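Local coordinates for protein Uly1 (Catenovulum maritimum, PDB 7DRQ) that breaks down the algal polysaccharide ulvan as a lyase of polysaccharide lyase family 24 and binds calcium ions, at residues A[15-20]-A[93-98]; A[187-192]-A[196-201]; A[365-368]-A[373-376]; A[421-426]-A[432-437]. All blocks are in the same frame, centred on the assembly; numbering follows the deposited sequence.

Interaction 1. Residues A[15-20]-A[93-98]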
loop_
_atom_site.group_PDB
_atom_site.type_symbol
_atom_site.label_atom_id
_atom_site.label_comp_id
_atom_site.label_asym_id
_atom_site.label_seq_id
_atom_site.Cartn_x
_atom_site.Cartn_y
_atom_site.Cartn_z
ATOM N N LEU A 15 -17.887 0.925 2.505
ATOM C CA LEU A 15 -17.899 2.293 3.016
ATOM C C LEU A 15 -17.306 3.270 2.005
ATOM O O LEU A 15 -16.275 3.004 1.384
ATOM C CB LEU A 15 -17.133 2.368 4.335
ATOM C CG LEU A 15 -16.966 3.776 4.934
ATOM C CD1 LEU A 15 -18.336 4.364 5.302
ATOM C CD2 LEU A 15 -16.046 3.749 6.158
ATOM N N PHE A 16 -17.967 4.416 1.850
ATOM C CA PHE A 16 -17.500 5.484 0.986
ATOM C C PHE A 16 -17.744 6.814 1.680
ATOM O O PHE A 16 -18.763 6.985 2.352
ATOM C CB PHE A 16 -18.221 5.445 -0.361
ATOM C CG PHE A 16 -17.714 6.441 -1.356
ATOM C CD1 PHE A 16 -16.619 6.145 -2.153
ATOM C CD2 PHE A 16 -18.359 7.658 -1.525
ATOM C CE1 PHE A 16 -16.157 7.065 -3.089
ATOM C CE2 PHE A 16 -17.905 8.579 -2.449
ATOM C CZ PHE A 16 -16.800 8.286 -3.233
ATOM N N PHE A 17 -16.812 7.746 1.521
ATOM C CA PHE A 17 -16.918 9.055 2.159
ATOM C C PHE A 17 -17.642 9.990 1.192
ATOM O O PHE A 17 -17.027 10.588 0.306
ATOM C CB PHE A 17 -15.539 9.573 2.545
ATOM C CG PHE A 17 -14.738 8.591 3.350
ATOM C CD1 PHE A 17 -15.351 7.811 4.321
ATOM C CD2 PHE A 17 -13.373 8.445 3.144
ATOM C CE1 PHE A 17 -14.606 6.905 5.074
ATOM C CE2 PHE A 17 -12.624 7.542 3.899
ATOM C CZ PHE A 17 -13.249 6.769 4.853
ATOM N N ASP A 18 -18.952 10.113 1.367
ATOM C CA ASP A 18 -19.810 10.810 0.415
ATOM C C ASP A 18 -19.929 12.305 0.689
ATOM O O ASP A 18 -20.729 12.980 0.026
ATOM C CB ASP A 18 -21.199 10.172 0.402
ATOM C CG ASP A 18 -21.953 10.370 1.701
ATOM O OD1 ASP A 18 -21.333 10.348 2.792
ATOM O OD2 ASP A 18 -23.183 10.549 1.628
ATOM N N GLY A 19 -19.162 12.830 1.639
ATOM C CA GLY A 19 -19.197 14.248 1.964
ATOM C C GLY A 19 -18.178 15.061 1.195
ATOM O O GLY A 19 -17.913 14.772 0.024
ATOM N N VAL A 20 -17.591 16.073 1.835
ATOM C CA VAL A 20 -16.649 16.965 1.168
ATOM C C VAL A 20 -15.286 16.882 1.845
ATOM O O VAL A 20 -15.132 16.367 2.955
ATOM C CB VAL A 20 -17.148 18.428 1.120
ATOM C CG1 VAL A 20 -18.509 18.498 0.463
ATOM C CG2 VAL A 20 -17.174 19.049 2.523
ATOM N N HIS A 93 -13.803 -3.832 15.471
ATOM C CA HIS A 93 -13.238 -2.497 15.304
ATOM C C HIS A 93 -13.960 -1.708 14.216
ATOM O O HIS A 93 -14.288 -2.243 13.156
ATOM C CB HIS A 93 -11.766 -2.573 14.937
ATOM C CG HIS A 93 -11.106 -1.229 14.881
ATOM N ND1 HIS A 93 -10.788 -0.516 16.017
ATOM C CD2 HIS A 93 -10.726 -0.461 13.833
ATOM C CE1 HIS A 93 -10.218 0.627 15.672
ATOM N NE2 HIS A 93 -10.174 0.689 14.353
ATOM N N GLN A 94 -14.146 -0.410 14.459
ATOM C CA GLN A 94 -14.751 0.501 13.494
ATOM C C GLN A 94 -13.749 1.589 13.146
ATOM O O GLN A 94 -13.004 2.042 14.011
ATOM C CB GLN A 94 -16.036 1.148 14.038
ATOM C CG GLN A 94 -17.136 0.153 14.403
ATOM C CD GLN A 94 -18.127 0.739 15.381
ATOM O OE1 GLN A 94 -17.865 0.798 16.586
ATOM N NE2 GLN A 94 -19.266 1.194 14.868
ATOM N N HIS A 95 -13.731 1.993 11.870
ATOM C CA HIS A 95 -12.846 3.065 11.411
ATOM C C HIS A 95 -12.925 4.261 12.353
ATOM O O HIS A 95 -14.014 4.780 12.617
ATOM C CB HIS A 95 -13.256 3.466 9.985
ATOM C CG HIS A 95 -12.424 4.561 9.386
ATOM N ND1 HIS A 95 -11.043 4.557 9.412
ATOM C CD2 HIS A 95 -12.785 5.684 8.716
ATOM C CE1 HIS A 95 -10.591 5.638 8.795
ATOM N NE2 HIS A 95 -11.628 6.339 8.367
ATOM N N THR A 96 -11.771 4.693 12.879
ATOM C CA THR A 96 -11.746 5.804 13.822
ATOM C C THR A 96 -11.505 7.146 13.143
ATOM O O THR A 96 -11.406 8.165 13.829
ATOM C CB THR A 96 -10.696 5.553 14.922
ATOM O OG1 THR A 96 -9.398 5.351 14.342
ATOM C CG2 THR A 96 -11.083 4.327 15.734
ATOM N N GLY A 97 -11.430 7.176 11.813
ATOM C CA GLY A 97 -11.411 8.437 11.098
ATOM C C GLY A 97 -10.105 9.183 11.278
ATOM O O GLY A 97 -9.028 8.596 11.464
ATOM N N PHE A 98 -10.206 10.509 11.244
ATOM C CA PHE A 98 -9.032 11.353 11.414
ATOM C C PHE A 98 -8.764 11.542 12.903
ATOM O O PHE A 98 -9.508 12.255 13.584
ATOM C CB PHE A 98 -9.217 12.704 10.728
ATOM C CG PHE A 98 -7.961 13.537 10.727
ATOM C CD1 PHE A 98 -7.018 13.380 9.720
ATOM C CD2 PHE A 98 -7.706 14.444 11.746
ATOM C CE1 PHE A 98 -5.848 14.131 9.715
ATOM C CE2 PHE A 98 -6.531 15.196 11.755
ATOM C CZ PHE A 98 -5.602 15.038 10.742
#
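Phe17 and His95 meet through neighbouring corners of their rings, Phe17 CZ lying 3.9 Å from His95 NE2 and 4.0 Å from His95 CD2. Their planes are only 19° from parallel, but the rings are slid so far apart, with centroids separated by 5.8 Å, that they barely overlap; this is less than a full offset stack. The Phe17 ring swings to the side of its own backbone N (chi1 -52°), while His95 holds CG anti to its N (chi1 180°), and the two side chains reach toward each other. The imidazole is fixed from several sides. Gly97 N sits 3.4 Å above the plane of the His95 ring, over its centre, and both ring nitrogens are hydrogen-bonded beyond the two segments, ND1 to Asp127 OD1 and NE2 to Glu106 N. Asp127 also bonds His93 NE2 and Thr96 N through OD2, which ties the turn around the imidazole together. His93 ND1 in turn meets Lys185, a residue of a calcium site. The buried pair joins the loop after strand 3-15 to the turn after strand 93-94, an interloop contact consistent with the beta-propeller fold of BNR-repeat proteins.

Interaction 2. Residues A[187-192]-A[196-201]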
loop_
_atom_site.group_PDB
_atom_site.type_symbol
_atom_site.label_atom_id
_atom_site.label_comp_id
_atom_site.label_asym_id
_atom_site.label_seq_id
_atom_site.Cartn_x
_atom_site.Cartn_y
_atom_site.Cartn_z
ATOM N N LEU A 187 -1.293 -4.919 20.293
ATOM C CA LEU A 187 -0.488 -3.707 20.272
ATOM C C LEU A 187 0.931 -3.957 19.774
ATOM O O LEU A 187 1.731 -3.013 19.715
ATOM C CB LEU A 187 -0.456 -3.104 21.683
ATOM C CG LEU A 187 -0.114 -1.626 21.842
ATOM C CD1 LEU A 187 -1.082 -0.774 21.026
ATOM C CD2 LEU A 187 -0.153 -1.246 23.313
ATOM N N THR A 188 1.245 -5.200 19.415
ATOM C CA THR A 188 2.582 -5.639 19.042
ATOM C C THR A 188 2.454 -6.862 18.150
ATOM O O THR A 188 1.457 -7.590 18.200
ATOM C CB THR A 188 3.443 -5.981 20.277
ATOM O OG1 THR A 188 4.657 -6.626 19.859
ATOM C CG2 THR A 188 2.687 -6.930 21.222
HETATM N N MSE A 189 3.483 -7.077 17.333
HETATM C CA MSE A 189 3.602 -8.265 16.492
HETATM C C MSE A 189 4.590 -9.297 17.040
HETATM O O MSE A 189 4.680 -10.415 16.525
HETATM C CB MSE A 189 4.045 -7.840 15.091
HETATM C CG MSE A 189 3.159 -6.739 14.520
HETATM SE SE MSE A 189 3.533 -6.448 12.625
HETATM C CE MSE A 189 2.685 -8.049 11.896
ATOM N N THR A 190 5.351 -8.921 18.068
ATOM C CA THR A 190 6.423 -9.764 18.581
ATOM C C THR A 190 6.087 -10.416 19.908
ATOM O O THR A 190 6.951 -11.091 20.490
ATOM C CB THR A 190 7.707 -8.951 18.782
ATOM O OG1 THR A 190 7.455 -7.955 19.777
ATOM C CG2 THR A 190 8.173 -8.297 17.476
ATOM N N GLY A 191 4.890 -10.201 20.426
ATOM C CA GLY A 191 4.578 -10.646 21.765
ATOM C C GLY A 191 5.103 -9.750 22.862
ATOM O O GLY A 191 4.842 -10.031 24.039
ATOM N N ILE A 192 5.813 -8.675 22.520
ATOM C CA ILE A 192 6.404 -7.758 23.492
ATOM C C ILE A 192 5.875 -6.362 23.221
ATOM O O ILE A 192 6.060 -5.830 22.119
ATOM C CB ILE A 192 7.939 -7.762 23.416
ATOM C CG1 ILE A 192 8.488 -9.174 23.620
ATOM C CG2 ILE A 192 8.521 -6.771 24.427
ATOM C CD1 ILE A 192 9.964 -9.295 23.251
ATOM N N GLY A 196 8.347 2.294 21.446
ATOM C CA GLY A 196 9.348 2.767 20.499
ATOM C C GLY A 196 9.233 2.081 19.150
ATOM O O GLY A 196 9.343 2.722 18.100
ATOM N N GLN A 197 8.972 0.770 19.163
ATOM C CA GLN A 197 8.938 -0.013 17.928
ATOM C C GLN A 197 7.619 0.134 17.180
ATOM O O GLN A 197 7.609 0.109 15.942
ATOM C CB GLN A 197 9.190 -1.500 18.230
ATOM C CG GLN A 197 9.217 -2.389 16.987
ATOM C CD GLN A 197 9.480 -3.864 17.265
ATOM O OE1 GLN A 197 9.464 -4.684 16.339
ATOM N NE2 GLN A 197 9.717 -4.216 18.532
ATOM N N PHE A 198 6.500 0.289 17.885
ATOM C CA PHE A 198 5.203 0.177 17.228
ATOM C C PHE A 198 4.416 1.476 17.156
ATOM O O PHE A 198 3.281 1.465 16.672
ATOM C CB PHE A 198 4.384 -0.915 17.918
ATOM C CG PHE A 198 4.948 -2.276 17.700
ATOM C CD1 PHE A 198 4.857 -2.875 16.452
ATOM C CD2 PHE A 198 5.628 -2.935 18.716
ATOM C CE1 PHE A 198 5.407 -4.118 16.232
ATOM C CE2 PHE A 198 6.178 -4.175 18.503
ATOM C CZ PHE A 198 6.076 -4.772 17.271
ATOM N N SER A 199 4.982 2.594 17.593
ATOM C CA SER A 199 4.314 3.876 17.469
ATOM C C SER A 199 4.757 4.592 16.194
ATOM O O SER A 199 5.794 4.277 15.600
ATOM C CB SER A 199 4.598 4.759 18.684
ATOM O OG SER A 199 5.978 5.014 18.767
ATOM N N ARG A 200 3.936 5.560 15.779
ATOM C CA ARG A 200 4.196 6.400 14.610
ATOM C C ARG A 200 4.321 5.584 13.322
ATOM O O ARG A 200 5.117 5.915 12.441
ATOM C CB ARG A 200 5.438 7.274 14.817
ATOM C CG ARG A 200 5.288 8.266 15.957
ATOM C CD ARG A 200 6.445 9.267 15.958
ATOM N NE ARG A 200 6.094 10.512 16.639
ATOM C CZ ARG A 200 6.348 10.752 17.921
ATOM N NH1 ARG A 200 6.946 9.827 18.653
ATOM N NH2 ARG A 200 6.002 11.910 18.476
ATOM N N LEU A 201 3.511 4.533 13.190
ATOM C CA LEU A 201 3.560 3.670 12.012
ATOM C C LEU A 201 2.374 3.934 11.083
ATOM O O LEU A 201 1.246 4.157 11.541
ATOM C CB LEU A 201 3.590 2.196 12.424
ATOM C CG LEU A 201 4.808 1.709 13.220
ATOM C CD1 LEU A 201 4.649 0.243 13.587
ATOM C CD2 LEU A 201 6.086 1.915 12.421
HETATM O O HOH W 1 9.926 -6.909 20.003
#
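Phe198 slides its ring beneath the turn of residues 187-192, and the ring atoms meet that turn one after another. At the root, Phe198 CB and CG lie against the carbonyl of Leu187, with CB 3.8 Å from Leu187 O. The ring then leaves on the side of the backbone N (chi1 -68°), which carries it under Thr188. Thr188 CA stands 3.9 Å from the ring centroid and 11° off the normal, a CH-pi contact over one face; Gln197 CG rests over the opposite face. Along one side, CD2 and then CE2 run under the threonine hydroxyl, Phe198 CE2 coming to 3.2 Å from Thr188 OG1. Along the other, CE1 packs on CG of selenomethionine Met189 at 3.9 Å. At the tip, Phe198 CZ is 3.5 Å from Met189 N, and the methyl CG2 of Thr190 lies at the ring edge.

The hydroxyl above the ring is itself engaged: Thr188 OG1 accepts from Thr190 N at 3.0 Å and donates to Ile192 O at 2.8 Å, approaching that carbonyl from above its plane. Water 1 links Thr190 OG1 to Gln197 NE2, while Gln197 OE1 bonds Phe243 N of strand 239-245. The Phe148 ring meets that of Phe198 with the planes at about 55°. The side chain of Leu187 is about 6 Å from a bound calcium ion, so the turn borders that site. Thr188, accepting from the backbone N two residues on, forms an ST turn, closed over an aromatic from the short helix 195-198.

Interaction 3. Residues A[365-368]-A[373-376]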
loop_
_atom_site.group_PDB
_atom_site.type_symbol
_atom_site.label_atom_id
_atom_site.label_comp_id
_atom_site.label_asym_id
_atom_site.label_seq_id
_atom_site.Cartn_x
_atom_site.Cartn_y
_atom_site.Cartn_z
ATOM N N THR A 365 6.276 14.057 -12.439
ATOM C CA THR A 365 7.001 15.247 -12.006
ATOM C C THR A 365 6.267 16.462 -12.553
ATOM O O THR A 365 6.197 16.643 -13.772
ATOM C CB THR A 365 8.446 15.200 -12.507
ATOM O OG1 THR A 365 9.078 14.015 -12.001
ATOM C CG2 THR A 365 9.244 16.448 -12.040
ATOM N N ASN A 366 5.726 17.293 -11.664
ATOM C CA ASN A 366 4.875 18.402 -12.084
ATOM C C ASN A 366 5.605 19.733 -11.953
ATOM O O ASN A 366 6.386 19.934 -11.017
ATOM C CB ASN A 366 3.592 18.453 -11.257
ATOM C CG ASN A 366 2.800 17.172 -11.350
ATOM O OD1 ASN A 366 2.657 16.602 -12.432
ATOM N ND2 ASN A 366 2.295 16.701 -10.219
ATOM N N GLU A 367 5.329 20.643 -12.883
ATOM C CA GLU A 367 5.789 22.021 -12.755
ATOM C C GLU A 367 4.734 22.829 -12.009
ATOM O O GLU A 367 3.552 22.790 -12.361
ATOM C CB GLU A 367 6.069 22.649 -14.120
ATOM C CG GLU A 367 6.730 24.038 -13.978
ATOM C CD GLU A 367 7.243 24.593 -15.287
ATOM O OE1 GLU A 367 6.986 23.966 -16.328
ATOM O OE2 GLU A 367 7.907 25.660 -15.272
ATOM N N TRP A 368 5.169 23.579 -10.998
ATOM C CA TRP A 368 4.276 24.213 -10.032
ATOM C C TRP A 368 4.562 25.711 -10.033
ATOM O O TRP A 368 5.597 26.145 -9.519
ATOM C CB TRP A 368 4.498 23.582 -8.655
ATOM C CG TRP A 368 3.694 24.124 -7.512
ATOM C CD1 TRP A 368 4.091 25.074 -6.610
ATOM C CD2 TRP A 368 2.389 23.706 -7.103
ATOM N NE1 TRP A 368 3.100 25.289 -5.685
ATOM C CE2 TRP A 368 2.045 24.463 -5.963
ATOM C CE3 TRP A 368 1.466 22.781 -7.602
ATOM C CZ2 TRP A 368 0.820 24.328 -5.317
ATOM C CZ3 TRP A 368 0.251 22.644 -6.955
ATOM C CH2 TRP A 368 -0.060 23.410 -5.823
ATOM N N VAL A 373 -0.362 23.317 -10.688
ATOM C CA VAL A 373 0.363 22.488 -11.641
ATOM C C VAL A 373 0.089 23.018 -13.042
ATOM O O VAL A 373 -1.066 23.081 -13.478
ATOM C CB VAL A 373 -0.058 21.015 -11.523
ATOM C CG1 VAL A 373 0.541 20.206 -12.661
ATOM C CG2 VAL A 373 0.354 20.454 -10.177
ATOM N N ILE A 374 1.145 23.396 -13.760
ATOM C CA ILE A 374 1.002 23.881 -15.131
ATOM C C ILE A 374 1.559 22.908 -16.149
ATOM O O ILE A 374 1.361 23.113 -17.360
ATOM C CB ILE A 374 1.647 25.272 -15.320
ATOM C CG1 ILE A 374 3.171 25.213 -15.149
ATOM C CG2 ILE A 374 1.019 26.292 -14.371
ATOM C CD1 ILE A 374 3.888 26.452 -15.632
ATOM N N LYS A 375 2.230 21.848 -15.707
ATOM C CA LYS A 375 2.795 20.862 -16.614
ATOM C C LYS A 375 2.988 19.572 -15.833
ATOM O O LYS A 375 3.439 19.603 -14.686
ATOM C CB LYS A 375 4.126 21.354 -17.197
ATOM C CG LYS A 375 4.838 20.344 -18.061
ATOM C CD LYS A 375 6.196 20.875 -18.482
ATOM C CE LYS A 375 6.316 20.938 -19.981
ATOM N NZ LYS A 375 7.428 21.854 -20.382
ATOM N N LYS A 376 2.627 18.449 -16.448
ATOM C CA LYS A 376 2.795 17.126 -15.854
ATOM C C LYS A 376 3.741 16.319 -16.728
ATOM O O LYS A 376 3.482 16.133 -17.923
ATOM C CB LYS A 376 1.452 16.402 -15.721
ATOM C CG LYS A 376 0.400 17.154 -14.912
ATOM C CD LYS A 376 -0.934 16.403 -14.942
ATOM C CE LYS A 376 -1.979 17.044 -14.044
ATOM N NZ LYS A 376 -3.217 16.203 -13.946
#
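Glu367 O takes a 2.8 Å hydrogen bond from Ile374 N, nearly straight at 163°, and a CA-H...O contact from Val373 CA at 3.3 Å. The bond belongs to the beta hairpin of strands 359-369 and 372-383. Glu367 N donates to Lys375 O at 2.8 Å, and that same oxygen is approached by Asn366 CA. Glu367 and Lys375 share one face of the sheet, and Ile374 leans in beside them. Here the glutamate chain is extended, CG anti to the backbone N (chi1 -172°), and lies across Ile374, with Glu367 CD 3.9 Å from Ile374 CD1. Its OE1 is 4.6 Å from Lys375 NZ, too far for a salt bridge, though the opposite charges may still attract weakly; OE2 bonds Gln342 NE2. Cutting Glu367 back to an alanine is likely to leave the Gln342 amide without this acceptor, Lys375 without its nearby opposite charge and Ile374 without the glutamate chain it packs on.

The other face carries Asn366, Trp368, Val373 and Lys376. Asn366 and Lys376 run side by side, and the amide oxygen of Asn366 is bonded by Gln364 NE2. Arg288 makes a cation-pi contact with Trp368. The indole and the valine cross at about a right angle, Val373 CG2 meeting the edge of the ring in its plane, 3.6 Å from Trp368 CE3.

Interaction 4. Residues A[421-426]-A[432-437]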
loop_
_atom_site.group_PDB
_atom_site.type_symbol
_atom_site.label_atom_id
_atom_site.label_comp_id
_atom_site.label_asym_id
_atom_site.label_seq_id
_atom_site.Cartn_x
_atom_site.Cartn_y
_atom_site.Cartn_z
ATOM N N VAL A 421 -5.631 -3.293 -20.067
ATOM C CA VAL A 421 -4.271 -3.752 -19.796
ATOM C C VAL A 421 -3.392 -3.364 -20.974
ATOM O O VAL A 421 -3.707 -3.690 -22.122
ATOM C CB VAL A 421 -4.196 -5.271 -19.574
ATOM C CG1 VAL A 421 -2.739 -5.687 -19.320
ATOM C CG2 VAL A 421 -5.108 -5.710 -18.429
ATOM N N GLU A 422 -2.295 -2.670 -20.694
ATOM C CA GLU A 422 -1.253 -2.409 -21.677
ATOM C C GLU A 422 -0.032 -3.219 -21.288
ATOM O O GLU A 422 0.260 -3.369 -20.100
ATOM C CB GLU A 422 -0.901 -0.929 -21.732
ATOM C CG GLU A 422 -2.127 -0.056 -21.878
ATOM C CD GLU A 422 -2.149 0.710 -23.170
ATOM O OE1 GLU A 422 -3.145 1.434 -23.392
ATOM O OE2 GLU A 422 -1.174 0.599 -23.957
ATOM N N GLN A 423 0.674 -3.753 -22.276
ATOM C CA GLN A 423 1.761 -4.678 -21.982
ATOM C C GLN A 423 2.988 -4.308 -22.794
ATOM O O GLN A 423 2.873 -3.888 -23.947
ATOM C CB GLN A 423 1.312 -6.121 -22.272
ATOM C CG GLN A 423 2.354 -7.061 -22.803
ATOM C CD GLN A 423 1.727 -8.360 -23.293
ATOM O OE1 GLN A 423 0.709 -8.806 -22.758
ATOM N NE2 GLN A 423 2.317 -8.958 -24.319
ATOM N N ALA A 424 4.158 -4.446 -22.177
ATOM C CA ALA A 424 5.436 -4.216 -22.841
ATOM C C ALA A 424 6.398 -5.314 -22.426
ATOM O O ALA A 424 6.351 -5.792 -21.291
ATOM C CB ALA A 424 6.038 -2.847 -22.483
ATOM N N LYS A 425 7.265 -5.723 -23.351
ATOM C CA LYS A 425 8.339 -6.635 -22.977
ATOM C C LYS A 425 9.243 -5.949 -21.968
ATOM O O LYS A 425 9.576 -4.774 -22.129
ATOM C CB LYS A 425 9.147 -7.056 -24.206
ATOM C CG LYS A 425 10.375 -7.916 -23.871
ATOM C CD LYS A 425 10.734 -8.873 -25.006
ATOM C CE LYS A 425 11.802 -9.878 -24.583
ATOM N NZ LYS A 425 11.967 -9.955 -23.102
ATOM N N GLY A 426 9.626 -6.675 -20.917
ATOM C CA GLY A 426 10.509 -6.097 -19.918
ATOM C C GLY A 426 11.779 -5.594 -20.567
ATOM O O GLY A 426 12.228 -6.175 -21.567
ATOM N N THR A 432 1.659 -1.964 -25.842
ATOM C CA THR A 432 0.492 -2.103 -26.700
ATOM C C THR A 432 -0.702 -2.478 -25.836
ATOM O O THR A 432 -0.561 -3.194 -24.837
ATOM C CB THR A 432 0.692 -3.169 -27.784
ATOM O OG1 THR A 432 0.913 -4.439 -27.167
ATOM C CG2 THR A 432 1.877 -2.843 -28.668
ATOM N N ARG A 433 -1.888 -2.001 -26.223
ATOM C CA ARG A 433 -3.083 -2.399 -25.495
ATOM C C ARG A 433 -3.459 -3.833 -25.853
ATOM O O ARG A 433 -3.631 -4.171 -27.029
ATOM C CB ARG A 433 -4.259 -1.468 -25.775
ATOM C CG ARG A 433 -5.429 -1.813 -24.860
ATOM C CD ARG A 433 -6.398 -0.679 -24.689
ATOM N NE ARG A 433 -5.824 0.440 -23.958
ATOM C CZ ARG A 433 -6.527 1.496 -23.572
ATOM N NH1 ARG A 433 -7.825 1.562 -23.850
ATOM N NH2 ARG A 433 -5.945 2.484 -22.917
ATOM N N VAL A 434 -3.595 -4.676 -24.834
ATOM C CA VAL A 434 -3.860 -6.095 -25.025
ATOM C C VAL A 434 -5.146 -6.545 -24.353
ATOM O O VAL A 434 -5.528 -7.714 -24.488
ATOM C CB VAL A 434 -2.669 -6.947 -24.540
ATOM C CG1 VAL A 434 -1.484 -6.800 -25.498
ATOM C CG2 VAL A 434 -2.239 -6.495 -23.162
ATOM N N TYR A 435 -5.823 -5.658 -23.628
ATOM C CA TYR A 435 -7.132 -5.959 -23.063
ATOM C C TYR A 435 -7.891 -4.659 -22.871
ATOM O O TYR A 435 -7.330 -3.669 -22.398
ATOM C CB TYR A 435 -7.018 -6.698 -21.724
ATOM C CG TYR A 435 -8.359 -6.980 -21.087
ATOM C CD1 TYR A 435 -9.081 -8.116 -21.434
ATOM C CD2 TYR A 435 -8.905 -6.111 -20.148
ATOM C CE1 TYR A 435 -10.305 -8.387 -20.857
ATOM C CE2 TYR A 435 -10.141 -6.369 -19.565
ATOM C CZ TYR A 435 -10.833 -7.518 -19.929
ATOM O OH TYR A 435 -12.060 -7.797 -19.372
ATOM N N TYR A 436 -9.169 -4.665 -23.245
ATOM C CA TYR A 436 -10.048 -3.546 -22.928
ATOM C C TYR A 436 -11.461 -4.094 -22.855
ATOM O O TYR A 436 -11.957 -4.646 -23.845
ATOM C CB TYR A 436 -9.942 -2.428 -23.971
ATOM C CG TYR A 436 -10.650 -1.141 -23.580
ATOM C CD1 TYR A 436 -10.748 -0.747 -22.247
ATOM C CD2 TYR A 436 -11.217 -0.315 -24.548
ATOM C CE1 TYR A 436 -11.395 0.430 -21.890
ATOM C CE2 TYR A 436 -11.864 0.863 -24.201
ATOM C CZ TYR A 436 -11.952 1.232 -22.872
ATOM O OH TYR A 436 -12.604 2.404 -22.542
ATOM N N ALA A 437 -12.083 -3.975 -21.682
ATOM C CA ALA A 437 -13.434 -4.481 -21.505
ATOM C C ALA A 437 -14.361 -3.796 -22.508
ATOM O O ALA A 437 -14.176 -2.620 -22.827
ATOM C CB ALA A 437 -13.925 -4.230 -20.081
HETATM O O HOH W 2 3.851 -4.441 -26.713
#
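Val421 lies against the root of Tyr435, its CB 3.8 Å from Tyr435 CB, while its CG1 approaches Val434 CG2. Both partners face one residue because the register slips here: Val421 O accepts from Val434 N at 2.9 Å and, more loosely, from Tyr435 N at 3.3 Å, the classic beta bulge. Val421 N returns a bond to Tyr435 O. Beyond the bulge the antiparallel ladder resumes with the non-hydrogen-bonded pair Glu422 and Arg433, then the hydrogen-bonded pair Gln423 and Thr432, and water 2 links Gln423 O to Thr432 OG1. Val434 CG2 also packs on Gln423 CB at 3.7 Å.

On the face bearing Glu422 and Arg433, a salt bridge crosses the strands. Arg433 grips side-on, NE at 2.9 Å and NH2 at 3.0 Å, both to Glu422 OE1. That oxygen lies near the guanidinium plane, but the carboxylate is turned 87° to it; NE comes from above the carboxylate plane, and NH2 nearly along the C-O axis of OE1. A bend in the glutamate chain (chi2 -116°) brings OE1 across to the arginine. Arg433 NH1 stands over the Tyr436 ring and pairs with Glu415. With an alanine in place of Arg433, Glu422 and Glu415 would probably lose their shared positive partner, and the Tyr436 ring the group over its face.

Strand 432-436 is the outermost strand of its four-stranded antiparallel sheet within the chain, hairpinned to 418-425, which has 408-415 on its other side; Ile2 near the N-terminus touches Val434 and Tyr435.

How the interactions relate
The four contacts follow one another along the chain without touching, in a fold consistent with a beta-propeller. Interactions 1 and 2 are neighbours, with nearest atoms about 11 Å apart, and both approach the calcium site of Asp173, Asp183 and Lys185: the His95 side chain is about 10 Å from that of Lys185, and the Leu187 side chain about 6 Å from the ion. Interaction 3 lies on the opposite side of the chain's centre from interaction 2, centres 39 Å apart, with the Trp368 side chain about 10 Å from a bound calcium ion, near the site of Leu283, Asp285 and Phe287. Interaction 4, centred 27 Å from interaction 3, lies away from both metal sites.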